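N-(5'-phosphoribosyl)anthranilate isomerase (Jonesia denitrificans, PDB 4WUI) probably catalyses the isomerisation of N-(5-phospho-beta-D-ribosyl)anthranilate to 1-(2-carboxyphenylamino)-1-deoxy-D-ribulose 5-phosphate, the third step of tryptophan biosynthesis from chorismate. Local coordinates at residues L153-L158 and G174-S179. Sequence-based numbering, arbitrary orientation.
Sequences LLAGGL and GVDVSS. With CIT (citric acid), chain B.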
ATOM      1  N   LEU A 153       4.935   1.239   5.957  1.00  7.97           N
ATOM      2  CA  LEU A 153       5.025   1.794   4.599  1.00  7.65           C
ATOM      3  C   LEU A 153       4.670   3.251   4.624  1.00  7.46           C
ATOM      4  O   LEU A 153       3.672   3.651   5.228  1.00  8.67           O
ATOM      5  CB  LEU A 153       4.092   1.082   3.608  1.00  8.43           C
ATOM      6  CG  LEU A 153       4.254  -0.432   3.478  1.00  9.17           C
ATOM      7  CD1 LEU A 153       3.235  -0.988   2.480  1.00 10.78           C
ATOM      8  CD2 LEU A 153       5.662  -0.851   3.110  1.00  9.18           C
ATOM      9  N   LEU A 154       5.472   4.046   3.926  1.00  7.41           N
ATOM     10  CA  LEU A 154       5.181   5.441   3.676  1.00  7.88           C
ATOM     11  C   LEU A 154       4.312   5.557   2.432  1.00  8.16           C
ATOM     12  O   LEU A 154       4.630   5.007   1.389  1.00  8.45           O
ATOM     13  CB  LEU A 154       6.501   6.184   3.423  1.00  8.81           C
ATOM     14  CG  LEU A 154       6.408   7.643   3.016  1.00  9.98           C
ATOM     15  CD1 LEU A 154       5.845   8.505   4.127  1.00 10.69           C
ATOM     16  CD2 LEU A 154       7.775   8.167   2.537  1.00 11.52           C
ATOM     17  N   ALA A 155       3.256   6.344   2.542  1.00  8.95           N
ATOM     18  CA  ALA A 155       2.455   6.772   1.414  1.00  9.97           C
ATOM     19  C   ALA A 155       2.278   8.272   1.493  1.00 10.76           C
ATOM     20  O   ALA A 155       2.439   8.882   2.562  1.00 11.94           O
ATOM     21  CB  ALA A 155       1.113   6.085   1.411  1.00 10.89           C
ATOM     22  N   GLY A 156       1.935   8.899   0.385  1.00 11.68           N
ATOM     23  CA  GLY A 156       1.524  10.292   0.403  1.00 13.16           C
ATOM     24  C   GLY A 156       1.772  10.937  -0.932  1.00 12.69           C
ATOM     25  O   GLY A 156       2.641  11.810  -1.070  1.00 14.11           O
ATOM     26  N   GLY A 157       1.015  10.528  -1.946  1.00 11.72           N
ATOM     27  CA  GLY A 157       1.218  11.117  -3.232  1.00 11.43           C
ATOM     28  C   GLY A 157       2.608  10.844  -3.784  1.00 10.69           C
ATOM     29  O   GLY A 157       3.179  11.677  -4.484  1.00 11.30           O
ATOM     30  N   LEU A 158       3.170   9.676  -3.499  1.00  9.62           N
ATOM     31  CA  LEU A 158       4.456   9.325  -4.079  1.00  8.79           C
ATOM     32  C   LEU A 158       4.311   9.160  -5.584  1.00  8.47           C
ATOM     33  O   LEU A 158       3.322   8.623  -6.094  1.00  9.62           O
ATOM     34  CB  LEU A 158       5.014   8.064  -3.440  1.00  8.41           C
ATOM     35  CG  LEU A 158       5.333   8.175  -1.942  1.00  9.21           C
ATOM     36  CD1 LEU A 158       5.814   6.820  -1.428  1.00  9.67           C
ATOM     37  CD2 LEU A 158       6.396   9.243  -1.670  1.00 11.00           C
ATOM     38  N   GLY A 174       9.365   0.812   3.882  1.00  8.00           N
ATOM     39  CA  GLY A 174       8.898   0.557   2.541  1.00  7.94           C
ATOM     40  C   GLY A 174       8.012   1.709   2.092  1.00  7.54           C
ATOM     41  O   GLY A 174       7.783   2.668   2.848  1.00  8.08           O
ATOM     42  N   VAL A 175       7.511   1.602   0.858  1.00  7.37           N
ATOM     43  CA  VAL A 175       6.657   2.639   0.269  1.00  7.78           C
ATOM     44  C   VAL A 175       5.437   1.992  -0.381  1.00  7.69           C
ATOM     45  O   VAL A 175       5.473   0.826  -0.804  1.00  8.40           O
ATOM     46  CB  VAL A 175       7.421   3.501  -0.778  1.00  8.68           C
ATOM     47  CG1 VAL A 175       8.501   4.324  -0.104  1.00  9.24           C
ATOM     48  CG2 VAL A 175       7.997   2.636  -1.898  1.00  8.94           C
ATOM     49  N   ASP A 176       4.381   2.784  -0.469  1.00  8.00           N
ATOM     50  CA  ASP A 176       3.127   2.421  -1.124  1.00  7.95           C
ATOM     51  C   ASP A 176       2.802   3.509  -2.130  1.00  7.88           C
ATOM     52  O   ASP A 176       2.874   4.694  -1.798  1.00  8.95           O
ATOM     53  CB  ASP A 176       2.023   2.343  -0.057  1.00  9.13           C
ATOM     54  CG  ASP A 176       0.726   1.723  -0.553  1.00 10.33           C
ATOM     55  OD1 ASP A 176       0.720   0.510  -0.807  1.00 11.47           O
ATOM     56  OD2 ASP A 176      -0.294   2.420  -0.654  1.00 13.10           O
ATOM     57  N   VAL A 177       2.412   3.107  -3.341  1.00  8.03           N
ATOM     58  CA  VAL A 177       2.116   4.055  -4.421  1.00  9.02           C
ATOM     59  C   VAL A 177       0.855   3.605  -5.131  1.00  8.21           C
ATOM     60  O   VAL A 177       0.619   2.428  -5.319  1.00  8.11           O
ATOM     61  CB  VAL A 177       3.328   4.148  -5.409  1.00 10.53           C
ATOM     62  CG1 VAL A 177       3.626   2.851  -6.103  1.00 10.76           C
ATOM     63  CG2 VAL A 177       3.189   5.291  -6.417  1.00 11.75           C
ATOM     64  N   SER A 178       0.064   4.580  -5.584  1.00  9.09           N
ATOM     65  CA  SER A 178      -1.161   4.311  -6.321  1.00  9.28           C
ATOM     66  C   SER A 178      -1.386   5.401  -7.374  1.00  9.13           C
ATOM     67  O   SER A 178      -1.111   5.177  -8.550  1.00  9.43           O
ATOM     68  CB  SER A 178      -2.360   4.155  -5.404  1.00 10.54           C
ATOM     69  OG  SER A 178      -3.504   3.904  -6.224  1.00 11.86           O
ATOM     70  N   SER A 179      -1.878   6.563  -6.971  1.00  9.67           N
ATOM     71  CA  SER A 179      -2.205   7.583  -7.958  1.00 11.12           C
ATOM     72  C   SER A 179      -0.999   8.010  -8.781  1.00 10.62           C
ATOM     73  O   SER A 179      -1.130   8.355  -9.952  1.00 11.74           O
ATOM     74  CB  SER A 179      -2.870   8.773  -7.284  1.00 13.59           C
ATOM     75  OG  SER A 179      -2.039   9.391  -6.351  1.00 15.47           O
TER
HETATM   76  C1  CIT B 301      -2.747  10.323  -2.008  1.00 22.52           C
HETATM   77  O1  CIT B 301      -2.603  11.170  -1.116  1.00 25.34           O
HETATM   78  O2  CIT B 301      -2.442  10.656  -3.165  1.00 24.05           O
HETATM   79  C2  CIT B 301      -3.219   8.935  -1.628  1.00 18.41           C
HETATM   80  C3  CIT B 301      -2.069   7.934  -1.832  1.00 15.37           C
HETATM   81  O7  CIT B 301      -0.930   8.328  -1.020  1.00 14.92           O
HETATM   82  C4  CIT B 301      -2.545   6.548  -1.447  1.00 15.60           C
HETATM   83  C5  CIT B 301      -1.462   5.507  -1.507  1.00 15.37           C
HETATM   84  O3  CIT B 301      -1.495   4.654  -0.591  1.00 16.46           O
HETATM   85  O4  CIT B 301      -0.602   5.507  -2.436  1.00 15.45           O
HETATM   86  C6  CIT B 301      -1.635   7.953  -3.295  1.00 14.24           C
HETATM   87  O5  CIT B 301      -0.477   8.420  -3.538  1.00 15.14           O
HETATM   88  O6  CIT B 301      -2.433   7.551  -4.213  1.00 13.85           O
HETATM   89  O   HOH W   1       1.889   7.323  -2.098  1.00  9.27           O
HETATM   90  O   HOH W   2       0.893   7.396  -5.512  1.00 12.01           O
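A water accepts the N-H groups of Gly-156 and Leu-158 and reaches Asp-176 O at 2.8 Å, joining the turn after strand 152-155 to the backbone of strand 174-177. Deeper in the barrel the strands pair directly: Leu-154 N donates to Gly-174 O at 2.9 Å in a nearly straight bond (171°), and Leu-154 O receives Asp-176 N. Leu-153 lays CD2 against the bare backbone of Gly-174, 3.6 Å from its CA. On the outer face, CD1 of Leu-158 wedges against CB of Val-175 (3.7 Å), the two side chains crossing at about a right angle, and Phe-196 of helix 190-204 covers both. Asp-176, its CG anti to the backbone N (chi1 -169°), turns into the barrel, where Lys-7 forms a salt bridge with OD1. At the C-terminal mouth a citrate, probably from crystallisation, takes Gly-157 N on O7, while Ser-179 gives O6 both its N and, at 2.8 Å, its OG. The Gly-Gly turn after strand 152-155 and the serines after strand 174-177, the last two strands of a (beta-alpha)8 barrel, are consistent with the phosphate-binding site of TrpF enzymes.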